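ESAT-6/WXG100 secretion system protein (Streptococcus gallolyticus, PDB 7JQE) is the EsaA subunit of the bacterial type VIIb secretion system, whose extracellular region probably serves the transport of proteins such as toxins out of the cell. Local coordinates at residues Val329-Val334 against Ile373-Asn378; Ile359-Asp364 against Met386-Tyr391; Val273-Thr278 against Gln355-Ser360; Glu324-Val329 against Thr350-Gln355. All blocks are in the same frame, centred on the assembly; numbering follows the deposited sequence.

Contact 1: Val329-Val334 against Ile373-Asn378; sequences VTISNV and ITLDLN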
# COMPACT_ATOMS: atom_id res chain seq x y z
N VAL A 329 -69.54 38.07 -10.36
CA VAL A 329 -68.14 37.68 -10.54
C VAL A 329 -67.97 36.28 -9.96
O VAL A 329 -68.45 36.00 -8.85
CB VAL A 329 -67.20 38.68 -9.86
CG1 VAL A 329 -65.74 38.27 -10.05
CG2 VAL A 329 -67.44 40.09 -10.40
N THR A 330 -67.27 35.42 -10.70
CA THR A 330 -67.17 34.01 -10.33
C THR A 330 -65.77 33.48 -10.59
O THR A 330 -64.95 34.11 -11.26
CB THR A 330 -68.18 33.15 -11.10
OG1 THR A 330 -67.82 33.12 -12.49
CG2 THR A 330 -69.59 33.72 -10.95
N ILE A 331 -65.52 32.29 -10.05
CA ILE A 331 -64.28 31.54 -10.25
C ILE A 331 -64.65 30.19 -10.82
O ILE A 331 -65.36 29.41 -10.17
CB ILE A 331 -63.51 31.38 -8.93
CG1 ILE A 331 -63.07 32.74 -8.38
CG2 ILE A 331 -62.32 30.45 -9.11
CD1 ILE A 331 -62.90 32.76 -6.88
N SER A 332 -64.18 29.90 -12.03
CA SER A 332 -64.57 28.68 -12.73
C SER A 332 -63.35 27.93 -13.25
O SER A 332 -62.26 28.49 -13.41
CB SER A 332 -65.51 28.99 -13.91
OG SER A 332 -64.84 29.70 -14.93
N ASN A 333 -63.55 26.63 -13.50
CA ASN A 333 -62.56 25.77 -14.14
C ASN A 333 -61.23 25.76 -13.38
O ASN A 333 -60.16 25.96 -13.95
CB ASN A 333 -62.35 26.18 -15.61
CG ASN A 333 -63.63 26.08 -16.43
OD1 ASN A 333 -64.44 25.17 -16.23
ND2 ASN A 333 -63.82 27.02 -17.35
N VAL A 334 -61.31 25.52 -12.08
CA VAL A 334 -60.13 25.46 -11.22
C VAL A 334 -59.53 24.07 -11.29
O VAL A 334 -60.25 23.06 -11.38
CB VAL A 334 -60.49 25.82 -9.77
CG1 VAL A 334 -59.27 25.65 -8.87
CG2 VAL A 334 -61.01 27.24 -9.69
N ILE A 373 -51.62 26.06 -10.40
CA ILE A 373 -53.06 26.28 -10.30
C ILE A 373 -53.50 27.08 -11.51
O ILE A 373 -52.85 28.06 -11.88
CB ILE A 373 -53.42 27.02 -9.00
CG1 ILE A 373 -53.20 26.13 -7.78
CG2 ILE A 373 -54.85 27.52 -9.05
CD1 ILE A 373 -53.55 26.81 -6.47
N THR A 374 -54.61 26.66 -12.13
CA THR A 374 -55.23 27.41 -13.21
C THR A 374 -56.71 27.58 -12.94
O THR A 374 -57.38 26.65 -12.47
CB THR A 374 -55.05 26.73 -14.58
OG1 THR A 374 -55.72 25.46 -14.58
CG2 THR A 374 -53.58 26.52 -14.89
N LEU A 375 -57.23 28.77 -13.23
CA LEU A 375 -58.65 29.03 -13.11
C LEU A 375 -59.05 30.09 -14.13
O LEU A 375 -58.21 30.67 -14.82
CB LEU A 375 -59.02 29.51 -11.70
CG LEU A 375 -58.40 30.85 -11.30
CD1 LEU A 375 -59.42 31.75 -10.62
CD2 LEU A 375 -57.20 30.62 -10.40
N ASP A 376 -60.36 30.33 -14.21
CA ASP A 376 -60.93 31.43 -14.97
C ASP A 376 -61.60 32.39 -14.00
O ASP A 376 -62.41 31.97 -13.17
CB ASP A 376 -61.95 30.92 -16.01
CG ASP A 376 -61.29 30.43 -17.28
OD1 ASP A 376 -60.15 30.86 -17.57
OD2 ASP A 376 -61.91 29.62 -18.00
N LEU A 377 -61.25 33.67 -14.10
CA LEU A 377 -61.93 34.73 -13.36
C LEU A 377 -62.94 35.38 -14.29
O LEU A 377 -62.57 36.01 -15.28
CB LEU A 377 -60.95 35.76 -12.82
CG LEU A 377 -61.58 36.96 -12.10
CD1 LEU A 377 -62.28 36.53 -10.82
CD2 LEU A 377 -60.56 38.05 -11.81
N ASN A 378 -64.23 35.23 -13.96
CA ASN A 378 -65.31 35.76 -14.78
C ASN A 378 -65.87 37.02 -14.13
O ASN A 378 -66.38 36.96 -13.01
CB ASN A 378 -66.41 34.72 -14.97
CG ASN A 378 -65.89 33.41 -15.54
OD1 ASN A 378 -65.65 33.31 -16.75
ND2 ASN A 378 -65.72 32.41 -14.68
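Asn378 folds its side-chain amide back across the strand pair and lodges ND2 in the notch between the hydroxyls of Thr330 and Ser332. The bond to Ser332 OG is the straighter one, 2.9 Å from Asn378 ND2 with 158° at the hydrogen, and the hydroxyl lies in the amide plane. Thr330 OG1, 3.1 Å from Asn378 ND2, sits 27° out of that plane and its bond is more bent. CG of Asn378 is anti to the carbonyl carbon (chi1 -55°), which starts the side chain on its path toward them. On the same face Asp376 CB packs 3.3 Å from Ser332 OG, and Asn333 sends ND2 to the anti side of Asp376 OD2 over a long 3.3 Å; Asp376 OD1 is held in a salt bridge by Arg383. Beneath runs an antiparallel ladder, Thr330-Asn378 and Ser332-Asp376 hydrogen-bonded, Ile331-Leu377 non-hydrogen-bonded between them.

Ile331 and Leu377 point to the other face, where Leu375, Val329 and Val334 add methyl contacts. Leu377 CD1 fits over Thr330 O at 3.6 Å and beside Val329 CG1 at 3.9 Å. Leu375 CD1 nestles against Ile331 CG2 at 3.5 Å, and past the corner at Asn333, Val334 lies alongside, its CG2 3.6 Å from Leu375 CB.

These are the two middle strands of a four-stranded antiparallel sheet, flanked by strands 348-351 and 382-392. Val339 and Phe341 of strand 337-341 and Tyr361 and Phe363 of strand 355-363 cover the aliphatic face, and Leu377 also meets Ile384 of the second subunit.

Contact 2: Ile359-Asp364 against Met386-Tyr391; sequences ISYTFD and MTYTIY. With EDO (1,2-ethanediol), chain I; EDO (1,2-ethanediol), chain K.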
# COMPACT_ATOMS: atom_id res chain seq x y z
N ILE A 359 -58.92 36.88 -3.17
CA ILE A 359 -59.04 35.49 -3.61
C ILE A 359 -57.94 34.67 -2.95
O ILE A 359 -56.76 35.01 -3.06
CB ILE A 359 -58.98 35.37 -5.14
CG1 ILE A 359 -60.08 36.22 -5.78
CG2 ILE A 359 -59.11 33.92 -5.57
CD1 ILE A 359 -60.10 36.19 -7.29
N SER A 360 -58.34 33.61 -2.27
CA SER A 360 -57.41 32.67 -1.64
C SER A 360 -57.25 31.46 -2.54
O SER A 360 -58.24 30.85 -2.97
CB SER A 360 -57.91 32.25 -0.26
OG SER A 360 -57.39 30.98 0.10
N TYR A 361 -56.00 31.10 -2.83
CA TYR A 361 -55.71 29.88 -3.56
C TYR A 361 -54.74 29.03 -2.76
O TYR A 361 -53.88 29.54 -2.04
CB TYR A 361 -55.16 30.16 -4.97
CG TYR A 361 -53.84 30.90 -5.03
CD1 TYR A 361 -52.63 30.23 -4.83
CD2 TYR A 361 -53.79 32.26 -5.32
CE1 TYR A 361 -51.42 30.90 -4.90
CE2 TYR A 361 -52.59 32.94 -5.39
CZ TYR A 361 -51.41 32.26 -5.18
OH TYR A 361 -50.21 32.94 -5.26
N THR A 362 -54.89 27.71 -2.89
CA THR A 362 -54.13 26.75 -2.11
C THR A 362 -53.76 25.59 -3.02
O THR A 362 -54.64 24.86 -3.49
CB THR A 362 -54.93 26.26 -0.90
OG1 THR A 362 -55.26 27.38 -0.06
CG2 THR A 362 -54.13 25.24 -0.10
N PHE A 363 -52.46 25.41 -3.27
CA PHE A 363 -52.01 24.25 -4.02
C PHE A 363 -52.44 22.97 -3.29
O PHE A 363 -52.66 22.97 -2.08
CB PHE A 363 -50.49 24.28 -4.21
CG PHE A 363 -50.01 25.40 -5.08
CD1 PHE A 363 -49.54 26.58 -4.52
CD2 PHE A 363 -50.06 25.30 -6.46
CE1 PHE A 363 -49.11 27.62 -5.32
CE2 PHE A 363 -49.63 26.34 -7.27
CZ PHE A 363 -49.15 27.50 -6.70
N ASP A 364 -52.57 21.89 -4.06
CA ASP A 364 -53.07 20.65 -3.47
C ASP A 364 -52.04 20.00 -2.55
O ASP A 364 -52.42 19.28 -1.61
CB ASP A 364 -53.52 19.68 -4.57
CG ASP A 364 -52.39 19.30 -5.51
OD1 ASP A 364 -51.23 19.72 -5.28
OD2 ASP A 364 -52.66 18.58 -6.49
N MSE A 386 -56.19 32.67 -15.38
CA MSE A 386 -55.13 32.95 -14.42
C MSE A 386 -54.44 31.68 -13.94
O MSE A 386 -55.04 30.61 -13.90
CB MSE A 386 -55.70 33.71 -13.23
CG MSE A 386 -56.48 34.94 -13.65
SE MSE A 386 -56.67 36.28 -12.26
CE MSE A 386 -57.86 35.34 -11.04
N THR A 387 -53.16 31.81 -13.59
CA THR A 387 -52.34 30.67 -13.22
C THR A 387 -51.30 31.10 -12.20
O THR A 387 -50.82 32.24 -12.23
CB THR A 387 -51.66 30.06 -14.45
OG1 THR A 387 -50.83 28.96 -14.04
CG2 THR A 387 -50.80 31.10 -15.15
N TYR A 388 -50.95 30.17 -11.31
CA TYR A 388 -49.89 30.38 -10.33
C TYR A 388 -49.10 29.09 -10.20
O TYR A 388 -49.66 27.99 -10.32
CB TYR A 388 -50.45 30.81 -8.97
CG TYR A 388 -51.40 31.97 -9.08
CD1 TYR A 388 -50.93 33.27 -9.21
CD2 TYR A 388 -52.78 31.77 -9.07
CE1 TYR A 388 -51.79 34.34 -9.32
CE2 TYR A 388 -53.65 32.83 -9.18
CZ TYR A 388 -53.15 34.11 -9.30
OH TYR A 388 -54.01 35.18 -9.42
N THR A 389 -47.80 29.22 -9.95
CA THR A 389 -46.91 28.07 -9.92
C THR A 389 -45.94 28.19 -8.76
O THR A 389 -45.52 29.29 -8.39
CB THR A 389 -46.12 27.93 -11.23
OG1 THR A 389 -47.03 27.76 -12.32
CG2 THR A 389 -45.20 26.72 -11.16
N ILE A 390 -45.60 27.05 -8.17
CA ILE A 390 -44.52 26.96 -7.19
C ILE A 390 -43.67 25.73 -7.50
O ILE A 390 -44.13 24.76 -8.10
CB ILE A 390 -45.05 26.91 -5.74
CG1 ILE A 390 -46.02 25.74 -5.55
CG2 ILE A 390 -45.71 28.23 -5.37
CD1 ILE A 390 -46.23 25.36 -4.10
N TYR A 391 -42.42 25.79 -7.07
CA TYR A 391 -41.43 24.77 -7.38
C TYR A 391 -40.87 24.24 -6.06
O TYR A 391 -40.22 24.99 -5.33
CB TYR A 391 -40.32 25.34 -8.26
CG TYR A 391 -39.83 26.69 -7.78
CD1 TYR A 391 -38.73 26.80 -6.93
CD2 TYR A 391 -40.49 27.86 -8.14
CE1 TYR A 391 -38.29 28.03 -6.47
CE2 TYR A 391 -40.06 29.10 -7.69
CZ TYR A 391 -38.96 29.18 -6.85
OH TYR A 391 -38.53 30.41 -6.40
C1 EDO I . -46.45 32.86 -9.48
O1 EDO I . -47.27 32.34 -10.53
C2 EDO I . -46.94 32.33 -8.14
O2 EDO I . -45.94 32.57 -7.14
C1 EDO K . -49.31 18.26 -8.76
O1 EDO K . -50.36 19.23 -8.61
C2 EDO K . -49.78 16.92 -8.20
O2 EDO K . -50.04 17.04 -6.79
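Tyr388 O is met by two groups: the backbone N of Ile373, which probably hydrogen-bonds to it, and the edge of the Phe363 ring, whose CE2 comes within 3.5 Å of Tyr388 O near the ring plane. The same ring offers a face to Ile390. There Ile390 CG1 stands 3.6 Å from the Phe363 centroid, over the centre of the ring, a CH-pi contact. A chi1 of 57° puts that CG1 between the backbone N and the carbonyl carbon, over the Phe363 ring. The methyl Ile390 CG2 adds a 3.5 Å contact to Phe363 CE1, and the two side chains meet tip to tip.

Next along, Tyr361 and Tyr388 form an offset stack with centroids 4.3 Å apart and planes only 7° from parallel. The overlap is asymmetric: Tyr361 CE2 lies over the centre of the Tyr388 ring, whereas Tyr388 CD2 falls toward the rim of Tyr361. The Tyr361 hydroxyl is bonded to Asn269. A looser touch, Ile359 CD1 to selenomethionine Met386 CE at 4.5 Å, ends the row. Of two 1,2-ethanediol molecules, probably from the crystallisation liquor, one is hydrogen-bonded to Asp364 OD2 through both of its hydroxyls, and the other accepts from Thr389 N beside Tyr388.

With strand axes 9.1 Å apart and 42° between their directions, this is the face-to-face packing of a beta sandwich. Strand 355-363 is the middle of the three-stranded sheet, between 268-275 and 337-341; strand 382-392 borders 369-379 in the four-stranded sheet, and there Tyr388 and Thr387 pack on Thr387 and Tyr388 of the second subunit.

Contact 3: Val273-Thr278 against Gln355-Ser360; sequences VDVAPT and QSLKIS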
# COMPACT_ATOMS: atom_id res chain seq x y z
N VAL A 273 -58.22 41.89 -6.51
CA VAL A 273 -58.59 42.39 -7.82
C VAL A 273 -59.60 43.51 -7.65
O VAL A 273 -60.37 43.53 -6.69
CB VAL A 273 -59.15 41.26 -8.72
CG1 VAL A 273 -60.32 40.58 -8.04
CG2 VAL A 273 -59.56 41.81 -10.08
N ASP A 274 -59.59 44.45 -8.60
CA ASP A 274 -60.51 45.58 -8.60
C ASP A 274 -61.62 45.32 -9.62
O ASP A 274 -61.39 45.40 -10.83
CB ASP A 274 -59.78 46.89 -8.90
CG ASP A 274 -58.67 47.19 -7.91
OD1 ASP A 274 -57.56 47.56 -8.35
OD2 ASP A 274 -58.89 47.03 -6.69
N VAL A 275 -62.81 45.00 -9.13
CA VAL A 275 -63.95 44.73 -9.98
C VAL A 275 -64.85 45.95 -10.00
O VAL A 275 -64.83 46.80 -9.11
CB VAL A 275 -64.73 43.47 -9.53
CG1 VAL A 275 -63.84 42.24 -9.60
CG2 VAL A 275 -65.29 43.67 -8.13
N ALA A 276 -65.68 46.04 -11.05
CA ALA A 276 -66.61 47.15 -11.23
C ALA A 276 -67.79 46.67 -12.06
O ALA A 276 -67.59 45.89 -13.00
CB ALA A 276 -65.95 48.35 -11.91
N PRO A 277 -69.00 47.10 -11.73
CA PRO A 277 -70.17 46.67 -12.51
C PRO A 277 -70.12 47.21 -13.94
O PRO A 277 -69.38 48.15 -14.25
CB PRO A 277 -71.35 47.26 -11.74
CG PRO A 277 -70.77 48.43 -11.01
CD PRO A 277 -69.37 48.02 -10.65
N THR A 278 -70.91 46.59 -14.80
CA THR A 278 -71.06 47.04 -16.19
C THR A 278 -72.26 47.98 -16.25
O THR A 278 -73.41 47.55 -16.06
CB THR A 278 -71.23 45.86 -17.14
OG1 THR A 278 -72.60 45.45 -17.17
CG2 THR A 278 -70.37 44.68 -16.69
N GLN A 355 -65.15 47.99 -6.47
CA GLN A 355 -64.88 47.23 -5.26
C GLN A 355 -63.60 46.43 -5.45
O GLN A 355 -63.13 46.24 -6.58
CB GLN A 355 -66.06 46.32 -4.92
CG GLN A 355 -65.97 45.56 -3.63
CD GLN A 355 -67.29 44.90 -3.27
OE1 GLN A 355 -68.33 45.22 -3.86
NE2 GLN A 355 -67.27 43.99 -2.31
N SER A 356 -63.04 45.97 -4.34
CA SER A 356 -61.89 45.08 -4.33
C SER A 356 -62.29 43.73 -3.76
O SER A 356 -63.02 43.67 -2.76
CB SER A 356 -60.73 45.67 -3.52
OG SER A 356 -60.35 46.94 -4.03
N LEU A 357 -61.82 42.66 -4.39
CA LEU A 357 -62.11 41.30 -3.95
C LEU A 357 -60.81 40.57 -3.68
O LEU A 357 -59.83 40.72 -4.41
CB LEU A 357 -62.94 40.54 -4.98
CG LEU A 357 -64.31 41.11 -5.34
CD1 LEU A 357 -64.98 40.24 -6.40
CD2 LEU A 357 -65.19 41.23 -4.11
N LYS A 358 -60.80 39.77 -2.62
CA LYS A 358 -59.65 38.98 -2.22
C LYS A 358 -59.90 37.52 -2.55
O LYS A 358 -60.98 36.99 -2.25
CB LYS A 358 -59.37 39.15 -0.72
CG LYS A 358 -59.45 40.60 -0.25
CD LYS A 358 -58.21 41.39 -0.62
CE LYS A 358 -57.04 40.99 0.26
NZ LYS A 358 -57.35 41.16 1.70
N ILE A 359 -58.92 36.88 -3.17
CA ILE A 359 -59.04 35.49 -3.61
C ILE A 359 -57.94 34.67 -2.95
O ILE A 359 -56.76 35.01 -3.06
CB ILE A 359 -58.98 35.37 -5.14
CG1 ILE A 359 -60.08 36.22 -5.78
CG2 ILE A 359 -59.11 33.92 -5.57
CD1 ILE A 359 -60.10 36.19 -7.29
N SER A 360 -58.34 33.61 -2.27
CA SER A 360 -57.41 32.67 -1.64
C SER A 360 -57.25 31.46 -2.54
O SER A 360 -58.24 30.85 -2.97
CB SER A 360 -57.91 32.25 -0.26
OG SER A 360 -57.39 30.98 0.10
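Val273 and Leu357 begin a short antiparallel beta ladder that also joins Asp274 to Ser356 and Val275 to Gln355, pairing strand 268-275, outermost within its own chain in a three-stranded sheet, with the central strand 355-363.

Backbone bonds come first. Val273 and Leu357 exchange two, N to O and O to N, each 2.9 Å long and close to straight (161° and 163° at the hydrogen). The Val275-Gln355 pair repeats the pattern, but its bonds are more bent, Val275 N to Gln355 O at 137°, as the strand gives way to the coil at Ala276. Between the two hydrogen-bonded pairs, Ser356 CA lies 3.2 Å from Val273 O, a CA-H...O contact to an oxygen that already accepts Leu357 N.

Polar side chains meet on the Asp274-Ser356 face. Ser356 OG donates to Asp274 OD2 at 3.0 Å, nearly in line with the carboxylate C-O bond. The other oxygen, OD1, forms a salt bridge with Arg383 NE of the second subunit, so the two carboxylate oxygens divide between an intrachain and an intersubunit partner. The backbone of Asp274 also hydrogen-bonds to that subunit, which places this strand at the dimer interface.

Apolar contacts occupy the opposite face. Val273 and Leu357 lie side by side, pointing the same way, with Val273 CG1 4.0 Å from Leu357 CB. Val275 crosses Leu357 at about a right angle, and the methyl Leu357 CD1 touches both of its branches, Val275 CG1 and CG2, at 3.9 Å each.

Contact 4: Glu324-Val329 against Thr350-Gln355; sequences EDPTTV and TISKAQ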
# COMPACT_ATOMS: atom_id res chain seq x y z
N GLU A 324 -76.46 51.14 -13.25
CA GLU A 324 -75.30 50.28 -13.03
C GLU A 324 -75.79 48.96 -12.46
O GLU A 324 -75.80 48.73 -11.24
CB GLU A 324 -74.29 50.97 -12.11
CG GLU A 324 -74.92 51.49 -10.83
CD GLU A 324 -73.93 52.24 -9.97
OE1 GLU A 324 -72.77 51.77 -9.83
OE2 GLU A 324 -74.30 53.31 -9.43
N ASP A 325 -76.20 48.08 -13.36
CA ASP A 325 -76.91 46.86 -12.98
C ASP A 325 -76.00 45.92 -12.20
O ASP A 325 -74.77 46.02 -12.25
CB ASP A 325 -77.45 46.16 -14.22
CG ASP A 325 -77.24 46.97 -15.48
OD1 ASP A 325 -76.07 47.07 -15.94
OD2 ASP A 325 -78.23 47.51 -16.02
N PRO A 326 -76.59 44.98 -11.46
CA PRO A 326 -75.78 43.99 -10.74
C PRO A 326 -74.93 43.17 -11.70
O PRO A 326 -75.36 42.83 -12.81
CB PRO A 326 -76.82 43.12 -10.03
CG PRO A 326 -78.03 44.00 -9.91
CD PRO A 326 -78.02 44.87 -11.14
N THR A 327 -73.71 42.85 -11.27
CA THR A 327 -72.75 42.11 -12.08
C THR A 327 -72.15 41.00 -11.24
O THR A 327 -71.62 41.25 -10.15
CB THR A 327 -71.65 43.03 -12.62
OG1 THR A 327 -72.23 44.24 -13.12
CG2 THR A 327 -70.90 42.34 -13.75
N THR A 328 -72.22 39.77 -11.74
CA THR A 328 -71.82 38.58 -10.99
C THR A 328 -70.40 38.18 -11.37
O THR A 328 -70.10 37.97 -12.55
CB THR A 328 -72.80 37.43 -11.26
OG1 THR A 328 -72.76 37.08 -12.65
CG2 THR A 328 -74.22 37.84 -10.88
N VAL A 329 -69.54 38.07 -10.36
CA VAL A 329 -68.14 37.68 -10.54
C VAL A 329 -67.97 36.28 -9.96
O VAL A 329 -68.45 36.00 -8.85
CB VAL A 329 -67.20 38.68 -9.86
CG1 VAL A 329 -65.74 38.27 -10.05
CG2 VAL A 329 -67.44 40.09 -10.40
N THR A 350 -71.90 38.74 -6.62
CA THR A 350 -72.62 39.75 -7.40
C THR A 350 -72.39 41.11 -6.76
O THR A 350 -72.61 41.27 -5.55
CB THR A 350 -74.12 39.44 -7.48
OG1 THR A 350 -74.73 40.34 -8.41
CG2 THR A 350 -74.78 39.60 -6.12
N ILE A 351 -71.95 42.08 -7.55
CA ILE A 351 -71.64 43.41 -7.06
C ILE A 351 -72.52 44.43 -7.79
O ILE A 351 -73.15 44.12 -8.81
CB ILE A 351 -70.16 43.76 -7.23
CG1 ILE A 351 -69.79 43.81 -8.71
CG2 ILE A 351 -69.28 42.75 -6.51
CD1 ILE A 351 -68.35 44.18 -8.98
N SER A 352 -72.55 45.65 -7.25
CA SER A 352 -73.21 46.77 -7.92
C SER A 352 -72.41 48.06 -7.80
O SER A 352 -72.96 49.14 -8.00
CB SER A 352 -74.63 46.99 -7.38
OG SER A 352 -75.49 45.92 -7.73
N LYS A 353 -71.12 47.97 -7.48
CA LYS A 353 -70.28 49.15 -7.33
C LYS A 353 -68.82 48.75 -7.39
O LYS A 353 -68.47 47.60 -7.10
CB LYS A 353 -70.58 49.87 -6.01
CG LYS A 353 -69.74 51.11 -5.79
CD LYS A 353 -69.80 52.03 -7.00
CE LYS A 353 -68.83 53.19 -6.85
NZ LYS A 353 -68.79 54.03 -8.07
N ALA A 354 -67.97 49.70 -7.79
CA ALA A 354 -66.53 49.46 -7.82
C ALA A 354 -66.06 48.96 -6.46
O ALA A 354 -66.50 49.45 -5.42
CB ALA A 354 -65.78 50.73 -8.21
N GLN A 355 -65.15 47.99 -6.47
CA GLN A 355 -64.88 47.23 -5.26
C GLN A 355 -63.60 46.43 -5.45
O GLN A 355 -63.13 46.24 -6.58
CB GLN A 355 -66.06 46.32 -4.92
CG GLN A 355 -65.97 45.56 -3.63
CD GLN A 355 -67.29 44.90 -3.27
OE1 GLN A 355 -68.33 45.22 -3.86
NE2 GLN A 355 -67.27 43.99 -2.31
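Thr327 and Ile351 form an antiparallel hydrogen-bonded pair, and the next pair, Thr328 with Thr350, is non-hydrogen-bonded. Thr327 N reaches Ile351 O at 2.8 Å (163° at the hydrogen). The return bond, Ile351 N to Thr327 O, is 2.7 Å long (170°).

On the Thr328-Thr350 face the methyl of one threonine meets the hydroxyl of the other: Thr328 CG2 lies 3.6 Å from Thr350 OG1. That oxygen stands anti to its own backbone N (chi1 -172°), and Pro326 CB is also near it. Ser352 OG brushes Pro326 CA at 3.6 Å while making a weak bond back to Ile351 O, which already accepts Thr327 N.

The other face is more enclosed. Ile351 directs CG1 to within 3.5 Å of Thr327 O, and its CD1 reaches only loosely toward Val329 CG2, 4.4 Å off; Val275 of strand 268-275 packs against this same isoleucine. Thr327 OG1 receives the backbone N of Thr278, tying the start of the strand to the coil that follows strand 268-275.

Beyond the paired residues Glu324 extends over the turn after strand 348-351. Its OE1 lies 3.2 Å from Ser352 O, two acceptors without a bond between them, and 4.9 Å from Lys353 NZ, too far for a salt bridge. The cohesion of this contact therefore rests mainly on the two short backbone bonds; the apolar touch across it is slight, and the Thr-Thr and Pro-Ser touches add van der Waals packing. The lysine charge may partly offset the repulsion between the glutamate and the carbonyl.

In the fold
All four contacts lie in one beta-rich end of a long chain whose other parts are largely helical, centred 59 to 85 Å from the chain's centre. Contacts 1 and 4 are ladders of the four-stranded sheet and share strand 327-335, their centres about 17 Å apart; contact 3 is a ladder of the three-stranded sheet. Contact 2 packs the sheets face to face, its centre about 12 Å from contact 1 and 18 Å from contact 3. Along the chain contact 4 is nested within the loop closed by contact 3, about 9 Å away, and contact 1 interlaces with the other three contacts. The two sheets are thus threaded together as one sandwich domain, which also meets the second subunit.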